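Local coordinates for protein taurocyamine kinase (Schistosoma mansoni, PDB 4WOD) that reversibly transfers phosphate between ATP and taurocyamine, as a duplicated phosphagen kinase with two linked kinase repeats, at residues 15-23 against 53-62; 540-548 against 570-581. The protein carries 4 engineered substitutions. One frame throughout, in Å; residues are numbered along the deposited sequence.

Interaction 1. Residues 15-23 against 53-62. With ARG (arginine), chain B.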
loop_
_atom_site.group_PDB
_atom_site.type_symbol
_atom_site.label_atom_id
_atom_site.label_comp_id
_atom_site.label_asym_id
_atom_site.label_seq_id
_atom_site.Cartn_x
_atom_site.Cartn_y
_atom_site.Cartn_z
ATOM N N ASN A 15 -22.066 5.340 -15.507
ATOM C CA ASN A 15 -21.420 5.479 -16.813
ATOM C C ASN A 15 -20.040 6.130 -16.747
ATOM O O ASN A 15 -19.352 6.239 -17.761
ATOM C CB ASN A 15 -22.301 6.289 -17.766
ATOM C CG ASN A 15 -23.444 5.477 -18.334
ATOM O OD1 ASN A 15 -23.473 4.246 -18.214
ATOM N ND2 ASN A 15 -24.395 6.163 -18.972
ATOM N N ASP A 16 -19.640 6.576 -15.563
ATOM C CA ASP A 16 -18.382 7.294 -15.441
ATOM C C ASP A 16 -17.265 6.342 -15.026
ATOM O O ASP A 16 -17.218 5.870 -13.886
ATOM C CB ASP A 16 -18.517 8.447 -14.446
ATOM C CG ASP A 16 -17.346 9.410 -14.510
ATOM O OD1 ASP A 16 -16.371 9.134 -15.248
ATOM O OD2 ASP A 16 -17.397 10.448 -13.812
ATOM N N GLU A 17 -16.364 6.070 -15.964
ATOM C CA GLU A 17 -15.287 5.115 -15.745
ATOM C C GLU A 17 -14.323 5.564 -14.641
ATOM O O GLU A 17 -13.660 4.732 -14.012
ATOM C CB GLU A 17 -14.521 4.888 -17.054
ATOM C CG GLU A 17 -14.124 3.443 -17.312
ATOM C CD GLU A 17 -15.283 2.586 -17.799
ATOM O OE1 GLU A 17 -16.427 3.095 -17.854
ATOM O OE2 GLU A 17 -15.047 1.399 -18.123
ATOM N N ARG A 18 -14.255 6.880 -14.423
ATOM C CA ARG A 18 -13.394 7.469 -13.399
ATOM C C ARG A 18 -14.008 7.354 -12.007
ATOM O O ARG A 18 -13.334 7.556 -10.996
ATOM C CB ARG A 18 -13.134 8.944 -13.695
ATOM C CG ARG A 18 -12.593 9.241 -15.092
ATOM C CD ARG A 18 -12.864 10.685 -15.423
ATOM N NE ARG A 18 -14.298 10.961 -15.356
ATOM C CZ ARG A 18 -14.828 12.177 -15.285
ATOM N NH1 ARG A 18 -14.043 13.248 -15.257
ATOM N NH2 ARG A 18 -16.147 12.320 -15.225
ATOM N N ASN A 19 -15.302 7.072 -11.954
ATOM C CA ASN A 19 -15.973 6.998 -10.666
ATOM C C ASN A 19 -15.844 5.602 -10.070
ATOM O O ASN A 19 -16.262 4.621 -10.677
ATOM C CB ASN A 19 -17.442 7.407 -10.808
ATOM C CG ASN A 19 -18.076 7.744 -9.481
ATOM O OD1 ASN A 19 -17.982 6.978 -8.520
ATOM N ND2 ASN A 19 -18.724 8.901 -9.416
ATOM N N HIS A 20 -15.255 5.529 -8.878
ATOM C CA HIS A 20 -15.135 4.287 -8.128
ATOM C C HIS A 20 -15.613 4.490 -6.698
ATOM O O HIS A 20 -15.032 3.946 -5.756
ATOM C CB HIS A 20 -13.687 3.793 -8.127
ATOM C CG HIS A 20 -13.105 3.667 -9.497
ATOM N ND1 HIS A 20 -12.120 4.506 -9.968
ATOM C CD2 HIS A 20 -13.394 2.820 -10.512
ATOM C CE1 HIS A 20 -11.814 4.169 -11.208
ATOM N NE2 HIS A 20 -12.578 3.154 -11.564
ATOM N N SER A 21 -16.657 5.293 -6.542
ATOM C CA SER A 21 -17.113 5.703 -5.213
ATOM C C SER A 21 -17.901 4.598 -4.538
ATOM O O SER A 21 -18.402 3.701 -5.208
ATOM C CB SER A 21 -17.960 6.975 -5.316
ATOM O OG SER A 21 -19.010 6.848 -6.274
ATOM N N LEU A 22 -18.032 4.661 -3.212
ATOM C CA LEU A 22 -18.966 3.770 -2.535
ATOM C C LEU A 22 -20.399 4.125 -2.922
ATOM O O LEU A 22 -21.287 3.283 -2.825
ATOM C CB LEU A 22 -18.803 3.835 -1.024
ATOM C CG LEU A 22 -17.452 3.354 -0.487
ATOM C CD1 LEU A 22 -17.325 3.626 1.012
ATOM C CD2 LEU A 22 -17.255 1.860 -0.786
ATOM N N THR A 23 -20.627 5.368 -3.343
ATOM C CA THR A 23 -21.949 5.772 -3.848
ATOM C C THR A 23 -22.316 4.967 -5.075
ATOM O O THR A 23 -23.442 4.507 -5.229
ATOM C CB THR A 23 -21.996 7.268 -4.210
ATOM O OG1 THR A 23 -21.907 8.043 -3.013
ATOM C CG2 THR A 23 -23.297 7.610 -4.929
ATOM N N ASN A 53 -21.470 13.256 -6.274
ATOM C CA ASN A 53 -20.750 12.114 -6.842
ATOM C C ASN A 53 -20.851 12.074 -8.358
ATOM O O ASN A 53 -19.940 11.601 -9.035
ATOM C CB ASN A 53 -21.255 10.803 -6.267
ATOM C CG ASN A 53 -21.005 10.689 -4.787
ATOM O OD1 ASN A 53 -21.948 10.619 -3.992
ATOM N ND2 ASN A 53 -19.729 10.658 -4.399
ATOM N N ALA A 54 -21.968 12.551 -8.881
ATOM C CA ALA A 54 -22.185 12.570 -10.327
ATOM C C ALA A 54 -21.205 13.484 -11.048
ATOM O O ALA A 54 -20.940 13.298 -12.233
ATOM C CB ALA A 54 -23.616 12.997 -10.641
ATOM N N TYR A 55 -20.689 14.491 -10.349
ATOM C CA TYR A 55 -19.867 15.506 -11.000
ATOM C C TYR A 55 -18.435 15.475 -10.520
ATOM O O TYR A 55 -17.564 16.037 -11.160
ATOM C CB TYR A 55 -20.474 16.888 -10.790
ATOM C CG TYR A 55 -21.884 16.910 -11.313
ATOM C CD1 TYR A 55 -22.135 16.800 -12.678
ATOM C CD2 TYR A 55 -22.965 16.985 -10.452
ATOM C CE1 TYR A 55 -23.431 16.788 -13.166
ATOM C CE2 TYR A 55 -24.266 16.975 -10.931
ATOM C CZ TYR A 55 -24.491 16.873 -12.283
ATOM O OH TYR A 55 -25.778 16.874 -12.757
ATOM N N ASN A 56 -18.202 14.814 -9.395
ATOM C CA ASN A 56 -16.850 14.664 -8.877
ATOM C C ASN A 56 -16.480 13.190 -8.706
ATOM O O ASN A 56 -16.656 12.611 -7.632
ATOM C CB ASN A 56 -16.723 15.418 -7.558
ATOM C CG ASN A 56 -17.061 16.890 -7.708
ATOM O OD1 ASN A 56 -18.207 17.304 -7.496
ATOM N ND2 ASN A 56 -16.071 17.685 -8.106
ATOM N N PRO A 57 -15.953 12.571 -9.776
ATOM C CA PRO A 57 -15.675 11.131 -9.715
ATOM C C PRO A 57 -14.616 10.729 -8.677
ATOM O O PRO A 57 -14.568 9.560 -8.302
ATOM C CB PRO A 57 -15.201 10.801 -11.140
ATOM C CG PRO A 57 -14.780 12.116 -11.731
ATOM C CD PRO A 57 -15.640 13.160 -11.090
ATOM N N GLY A 58 -13.809 11.675 -8.210
ATOM C CA GLY A 58 -12.789 11.370 -7.220
ATOM C C GLY A 58 -13.361 11.211 -5.823
ATOM O O GLY A 58 -12.720 10.648 -4.940
ATOM N N ALA A 59 -14.573 11.713 -5.617
ATOM C CA ALA A 59 -15.213 11.648 -4.304
ATOM C C ALA A 59 -15.626 10.216 -3.964
ATOM O O ALA A 59 -16.289 9.545 -4.746
ATOM C CB ALA A 59 -16.414 12.576 -4.259
ATOM N N LEU A 60 -15.240 9.764 -2.778
ATOM C CA LEU A 60 -15.518 8.410 -2.316
ATOM C C LEU A 60 -16.931 8.213 -1.735
ATOM O O LEU A 60 -17.531 7.141 -1.863
ATOM C CB LEU A 60 -14.487 8.036 -1.256
ATOM C CG LEU A 60 -14.458 6.571 -0.845
ATOM C CD1 LEU A 60 -14.120 5.735 -2.061
ATOM C CD2 LEU A 60 -13.422 6.368 0.262
ATOM N N LEU A 61 -17.438 9.252 -1.087
ATOM C CA LEU A 61 -18.658 9.176 -0.280
ATOM C C LEU A 61 -19.778 10.093 -0.773
ATOM O O LEU A 61 -19.518 11.091 -1.427
ATOM C CB LEU A 61 -18.329 9.528 1.174
ATOM C CG LEU A 61 -17.408 8.536 1.883
ATOM C CD1 LEU A 61 -17.096 9.002 3.291
ATOM C CD2 LEU A 61 -18.024 7.152 1.905
ATOM N N PRO A 62 -21.041 9.745 -0.465
ATOM C CA PRO A 62 -22.106 10.728 -0.690
ATOM C C PRO A 62 -22.012 11.823 0.368
ATOM O O PRO A 62 -21.099 11.794 1.206
ATOM C CB PRO A 62 -23.396 9.919 -0.508
ATOM C CG PRO A 62 -22.977 8.771 0.456
ATOM C CD PRO A 62 -21.549 8.451 0.027
HETATM N N ARG B . -13.882 10.342 2.037
HETATM C CA ARG B . -14.605 11.472 1.523
HETATM C C ARG B . -14.899 11.502 0.035
HETATM O O ARG B . -13.982 11.281 -0.794
HETATM C CB ARG B . -13.978 12.743 1.965
HETATM C CG ARG B . -14.392 13.126 3.345
HETATM C CD ARG B . -15.220 14.351 3.206
HETATM N NE ARG B . -15.654 14.802 4.495
HETATM C CZ ARG B . -15.546 16.038 4.891
HETATM N NH1 ARG B . -15.963 16.385 6.072
HETATM N NH2 ARG B . -14.993 16.918 4.103
HETATM O OXT ARG B . -16.103 11.732 -0.149
HETATM O O HOH W 1 -17.987 10.045 -6.666
HETATM O O HOH W 2 -13.827 7.383 -6.733
#
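Leu22 N donates to Leu60 O (2.9 Å, N-H...O 143°), the direct backbone bond between 15-23 and 53-62, where the start of helix 22-26 meets the loop after helix 46-55. Further along, the hydroxyl OG1 of Thr23 gives its proton to Asn53 OD1 at 2.8 Å, arriving from above the carbonyl plane. The amide of Asn53 is used at both ends, since ND2 donates to Leu61 O at 3.0 Å and also to a water. That water in turn takes a weak bond from Asn19 ND2. At the other end CG of Pro57 sits over the centre of the Arg18 guanidinium, 3.6 Å from CZ. Asp16 fixes the rotation of this group: Arg18 NE and NH2 grip its two oxygens side-on, the bend at chi3 (-58°) turning the guanidinium back toward Asp16. Asn19 forms an Asx turn, OD1 accepting from Ser21 N, while Ser21 OG N-caps the helix by accepting from Lys24 N. Leu22 CD1 lies alongside Leu61 CD2 at 3.7 Å. On the ligand side, Leu60 N and Leu61 N each hold one carboxylate oxygen of the bound arginine, the former at 2.8 Å to O. Leu60 thus faces both ways, its N-H on the ligand and its C=O on Leu22, consistent with the helix start steadying the carboxylate-binding loop of the arginine pocket.

Interaction 2. Residues 540-548 against 570-581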
loop_
_atom_site.group_PDB
_atom_site.type_symbol
_atom_site.label_atom_id
_atom_site.label_comp_id
_atom_site.label_asym_id
_atom_site.label_seq_id
_atom_site.Cartn_x
_atom_site.Cartn_y
_atom_site.Cartn_z
ATOM N N GLN A 540 -0.748 -4.125 -25.102
ATOM C CA GLN A 540 -0.451 -5.435 -25.655
ATOM C C GLN A 540 0.324 -6.312 -24.676
ATOM O O GLN A 540 0.158 -7.536 -24.658
ATOM C CB GLN A 540 0.334 -5.298 -26.955
ATOM C CG GLN A 540 0.401 -6.596 -27.719
ATOM C CD GLN A 540 -0.964 -7.255 -27.847
ATOM O OE1 GLN A 540 -1.869 -6.733 -28.509
ATOM N NE2 GLN A 540 -1.122 -8.406 -27.208
ATOM N N LEU A 541 1.179 -5.684 -23.871
ATOM C CA LEU A 541 1.923 -6.414 -22.855
ATOM C C LEU A 541 0.946 -6.980 -21.830
ATOM O O LEU A 541 1.069 -8.137 -21.421
ATOM C CB LEU A 541 2.956 -5.509 -22.182
ATOM C CG LEU A 541 4.219 -5.277 -23.005
ATOM C CD1 LEU A 541 5.098 -4.205 -22.371
ATOM C CD2 LEU A 541 4.967 -6.597 -23.165
ATOM N N VAL A 542 -0.029 -6.163 -21.432
ATOM C CA VAL A 542 -1.052 -6.601 -20.485
ATOM C C VAL A 542 -1.916 -7.698 -21.100
ATOM O O VAL A 542 -2.181 -8.711 -20.455
ATOM C CB VAL A 542 -1.970 -5.443 -20.023
ATOM C CG1 VAL A 542 -2.944 -5.949 -18.952
ATOM C CG2 VAL A 542 -1.150 -4.270 -19.481
ATOM N N GLU A 543 -2.345 -7.493 -22.343
ATOM C CA GLU A 543 -3.077 -8.520 -23.087
ATOM C C GLU A 543 -2.382 -9.887 -23.061
ATOM O O GLU A 543 -3.024 -10.924 -22.874
ATOM C CB GLU A 543 -3.264 -8.093 -24.546
ATOM C CG GLU A 543 -4.601 -8.525 -25.149
ATOM C CD GLU A 543 -4.530 -8.774 -26.658
ATOM O OE1 GLU A 543 -3.421 -9.037 -27.187
ATOM O OE2 GLU A 543 -5.586 -8.682 -27.319
ATOM N N ASP A 544 -1.069 -9.886 -23.268
ATOM C CA ASP A 544 -0.310 -11.132 -23.322
ATOM C C ASP A 544 0.011 -11.672 -21.933
ATOM O O ASP A 544 0.753 -12.637 -21.810
ATOM C CB ASP A 544 0.995 -10.934 -24.094
ATOM C CG ASP A 544 0.767 -10.669 -25.563
ATOM O OD1 ASP A 544 -0.310 -11.045 -26.065
ATOM O OD2 ASP A 544 1.662 -10.098 -26.215
ATOM N N HIS A 545 -0.532 -11.041 -20.897
ATOM C CA HIS A 545 -0.198 -11.384 -19.516
ATOM C C HIS A 545 1.312 -11.307 -19.298
ATOM O O HIS A 545 1.882 -12.107 -18.554
ATOM C CB HIS A 545 -0.707 -12.786 -19.134
ATOM C CG HIS A 545 -2.186 -12.949 -19.278
ATOM N ND1 HIS A 545 -2.797 -13.177 -20.495
ATOM C CD2 HIS A 545 -3.182 -12.908 -18.360
ATOM C CE1 HIS A 545 -4.103 -13.271 -20.318
ATOM N NE2 HIS A 545 -4.362 -13.113 -19.033
ATOM N N PHE A 546 1.952 -10.358 -19.972
ATOM C CA PHE A 546 3.344 -10.040 -19.690
ATOM C C PHE A 546 3.315 -8.852 -18.745
ATOM O O PHE A 546 3.421 -7.708 -19.168
ATOM C CB PHE A 546 4.134 -9.716 -20.959
ATOM C CG PHE A 546 4.237 -10.859 -21.928
ATOM C CD1 PHE A 546 3.953 -12.157 -21.530
ATOM C CD2 PHE A 546 4.623 -10.630 -23.247
ATOM C CE1 PHE A 546 4.043 -13.207 -22.428
ATOM C CE2 PHE A 546 4.722 -11.675 -24.147
ATOM C CZ PHE A 546 4.432 -12.966 -23.740
ATOM N N LEU A 547 3.124 -9.139 -17.463
ATOM C CA LEU A 547 2.889 -8.091 -16.485
ATOM C C LEU A 547 4.147 -7.751 -15.716
ATOM O O LEU A 547 5.007 -8.583 -15.500
ATOM C CB LEU A 547 1.789 -8.509 -15.501
ATOM C CG LEU A 547 0.470 -8.974 -16.121
ATOM C CD1 LEU A 547 -0.400 -9.636 -15.061
ATOM C CD2 LEU A 547 -0.244 -7.805 -16.780
ATOM N N PHE A 548 4.232 -6.509 -15.277
ATOM C CA PHE A 548 5.313 -6.109 -14.409
ATOM C C PHE A 548 4.721 -4.975 -13.580
ATOM O O PHE A 548 4.818 -3.800 -13.936
ATOM C CB PHE A 548 6.546 -5.715 -15.243
ATOM C CG PHE A 548 7.808 -5.493 -14.436
ATOM C CD1 PHE A 548 7.795 -5.533 -13.055
ATOM C CD2 PHE A 548 9.024 -5.298 -15.083
ATOM C CE1 PHE A 548 8.946 -5.329 -12.335
ATOM C CE2 PHE A 548 10.186 -5.106 -14.363
ATOM C CZ PHE A 548 10.138 -5.121 -12.984
ATOM N N ILE A 570 10.547 -4.757 -19.944
ATOM C CA ILE A 570 10.376 -6.078 -20.502
ATOM C C ILE A 570 10.923 -6.084 -21.922
ATOM O O ILE A 570 10.610 -5.194 -22.711
ATOM C CB ILE A 570 8.886 -6.511 -20.514
ATOM C CG1 ILE A 570 8.308 -6.495 -19.091
ATOM C CG2 ILE A 570 8.732 -7.911 -21.148
ATOM C CD1 ILE A 570 6.815 -6.751 -19.043
ATOM N N PHE A 571 11.732 -7.098 -22.230
ATOM C CA PHE A 571 12.244 -7.352 -23.579
ATOM C C PHE A 571 11.635 -8.653 -24.100
ATOM O O PHE A 571 11.475 -9.607 -23.352
ATOM C CB PHE A 571 13.779 -7.454 -23.565
ATOM C CG PHE A 571 14.389 -7.917 -24.875
ATOM C CD1 PHE A 571 14.730 -7.002 -25.852
ATOM C CD2 PHE A 571 14.651 -9.267 -25.103
ATOM C CE1 PHE A 571 15.293 -7.415 -27.059
ATOM C CE2 PHE A 571 15.225 -9.699 -26.308
ATOM C CZ PHE A 571 15.544 -8.768 -27.282
ATOM N N HIS A 572 11.279 -8.699 -25.378
ATOM C CA HIS A 572 11.055 -9.996 -25.993
ATOM C C HIS A 572 11.263 -9.939 -27.496
ATOM O O HIS A 572 11.270 -8.865 -28.098
ATOM C CB HIS A 572 9.659 -10.559 -25.653
ATOM C CG HIS A 572 8.504 -9.727 -26.128
ATOM N ND1 HIS A 572 8.285 -9.427 -27.458
ATOM C CD2 HIS A 572 7.471 -9.173 -25.444
ATOM C CE1 HIS A 572 7.184 -8.703 -27.568
ATOM N NE2 HIS A 572 6.669 -8.537 -26.362
ATOM N N ASN A 573 11.441 -11.114 -28.090
ATOM C CA ASN A 573 11.554 -11.201 -29.536
ATOM C C ASN A 573 10.152 -11.124 -30.147
ATOM O O ASN A 573 9.141 -11.083 -29.422
ATOM C CB ASN A 573 12.292 -12.484 -29.962
ATOM C CG ASN A 573 11.636 -13.772 -29.451
ATOM O OD1 ASN A 573 10.617 -13.747 -28.764
ATOM N ND2 ASN A 573 12.228 -14.913 -29.811
ATOM N N ASN A 574 10.077 -11.058 -31.468
ATOM C CA ASN A 574 8.779 -10.872 -32.092
ATOM C C ASN A 574 7.806 -12.004 -31.810
ATOM O O ASN A 574 6.611 -11.760 -31.563
ATOM C CB ASN A 574 8.932 -10.701 -33.601
ATOM C CG ASN A 574 7.641 -10.256 -34.254
ATOM O OD1 ASN A 574 6.872 -11.074 -34.759
ATOM N ND2 ASN A 574 7.383 -8.951 -34.222
ATOM N N SER A 575 8.316 -13.238 -31.845
ATOM C CA SER A 575 7.529 -14.442 -31.592
ATOM C C SER A 575 7.104 -14.624 -30.141
ATOM O O SER A 575 6.316 -15.523 -29.839
ATOM C CB SER A 575 8.322 -15.686 -32.010
ATOM O OG SER A 575 8.577 -15.670 -33.396
ATOM N N LYS A 576 7.670 -13.805 -29.252
ATOM C CA LYS A 576 7.422 -13.892 -27.810
ATOM C C LYS A 576 7.820 -15.248 -27.228
ATOM O O LYS A 576 7.173 -15.754 -26.309
ATOM C CB LYS A 576 5.951 -13.585 -27.495
ATOM C CG LYS A 576 5.566 -12.174 -27.866
ATOM C CD LYS A 576 4.067 -11.957 -27.842
ATOM C CE LYS A 576 3.683 -10.830 -28.807
ATOM N NZ LYS A 576 2.267 -10.392 -28.678
ATOM N N THR A 577 8.917 -15.797 -27.742
ATOM C CA THR A 577 9.446 -17.078 -27.303
ATOM C C THR A 577 10.759 -16.907 -26.555
ATOM O O THR A 577 11.300 -17.862 -26.010
ATOM C CB THR A 577 9.675 -18.033 -28.472
ATOM O OG1 THR A 577 10.618 -17.458 -29.381
ATOM C CG2 THR A 577 8.364 -18.308 -29.188
ATOM N N PHE A 578 11.247 -15.678 -26.523
ATOM C CA PHE A 578 12.414 -15.332 -25.731
ATOM C C PHE A 578 12.142 -13.968 -25.102
ATOM O O PHE A 578 11.843 -13.008 -25.803
ATOM C CB PHE A 578 13.696 -15.310 -26.591
ATOM C CG PHE A 578 14.932 -14.980 -25.805
ATOM C CD1 PHE A 578 15.527 -15.938 -25.000
ATOM C CD2 PHE A 578 15.477 -13.702 -25.849
ATOM C CE1 PHE A 578 16.669 -15.632 -24.250
ATOM C CE2 PHE A 578 16.624 -13.390 -25.103
ATOM C CZ PHE A 578 17.204 -14.352 -24.302
ATOM N N LEU A 579 12.197 -13.902 -23.774
ATOM C CA LEU A 579 11.819 -12.685 -23.059
ATOM C C LEU A 579 12.785 -12.452 -21.909
ATOM O O LEU A 579 13.340 -13.406 -21.383
ATOM C CB LEU A 579 10.391 -12.780 -22.508
ATOM C CG LEU A 579 9.313 -13.447 -23.381
ATOM C CD1 LEU A 579 9.264 -14.923 -23.037
ATOM C CD2 LEU A 579 7.953 -12.783 -23.188
ATOM N N VAL A 580 12.967 -11.189 -21.528
ATOM C CA VAL A 580 13.794 -10.848 -20.374
ATOM C C VAL A 580 13.063 -9.795 -19.543
ATOM O O VAL A 580 12.648 -8.769 -20.070
ATOM C CB VAL A 580 15.193 -10.304 -20.769
ATOM C CG1 VAL A 580 16.071 -10.141 -19.512
ATOM C CG2 VAL A 580 15.895 -11.228 -21.789
ATOM N N TRP A 581 12.875 -10.068 -18.257
ATOM C CA TRP A 581 12.359 -9.046 -17.344
ATOM C C TRP A 581 13.547 -8.348 -16.694
ATOM O O TRP A 581 14.414 -9.007 -16.117
ATOM C CB TRP A 581 11.469 -9.665 -16.265
ATOM C CG TRP A 581 9.995 -9.628 -16.536
ATOM C CD1 TRP A 581 9.040 -8.944 -15.825
ATOM C CD2 TRP A 581 9.298 -10.315 -17.586
ATOM N NE1 TRP A 581 7.794 -9.161 -16.378
ATOM C CE2 TRP A 581 7.927 -10.001 -17.455
ATOM C CE3 TRP A 581 9.702 -11.160 -18.626
ATOM C CZ2 TRP A 581 6.958 -10.507 -18.328
ATOM C CZ3 TRP A 581 8.736 -11.667 -19.488
ATOM C CH2 TRP A 581 7.383 -11.334 -19.336
HETATM O O HOH W 3 -0.249 -11.798 -28.638
HETATM O O HOH W 4 3.582 -8.032 -25.711
#
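Charge pairing joins Asp544 to Lys576 at the outer end of the contact: NZ reaches OD2 at 2.6 Å on its syn side, 24° out of the carboxylate plane, and the two side chains cross at about a right angle. One water bridges Asp544 OD1 and Lys576 NZ, and a second links OD2 with His572 NE2; the nearby ammonium would probably favour the ionised carboxylate. The lysine chain runs extended beyond CG to reach the acid, passing CG over the centre of the His572 ring and in plane at the edge of the Phe546 ring.

Apolar packing centres on Phe546. Leu579 CD2 makes a CH-pi contact with one face, 3.7 Å from the ring centroid, and Asp544 CB covers the opposite face, so the phenyl is clamped. His572 CD2 approaches Phe546 CD2 obliquely at 3.9 Å. Phe546 comes directly after His545, a predicted ATP-binding residue and the C-prime residue of a Schellman motif that ends helix 535-543; the partner is the antiparallel hairpin 569-573/578-582 in the eight-stranded sheet of the second kinase repeat. Ile570 CD1 lies 3.5 Å from Phe546 O and also touches Phe548 CB. Phe548 CD2 lies 3.7 Å from Trp581 CD1, the phenyl and the five-membered indole ring inclined at 41°.

A further hydrogen bond runs from Trp581 NE1 to Leu547 O, 3.0 Å and fairly straight at 162°. The acceptor lies in the indole plane, but the donor stands above the carbonyl plane. Trp581 also makes a cation-pi contact with Arg589, a predicted ATP-binding residue.

From the N terminus, interaction 1 comes first: it closes a loop of 29 mostly helical residues within the N-terminal domain of the first repeat, bringing the start of helix 22-26 onto the loop after helix 46-55. The chain then runs through the remainder of that repeat and into the second before interaction 2 closes a shorter loop of 21 residues, tying the end of helix 535-543 to the hairpin 569-573/578-582 of the catalytic sheet. The contacts stand in series, neither nesting nor crossing. The centres of interactions 1 and 2 lie about 34 Å apart. Interaction 1 supplies part of the arginine pocket; interaction 2 includes one residue predicted to bind ATP.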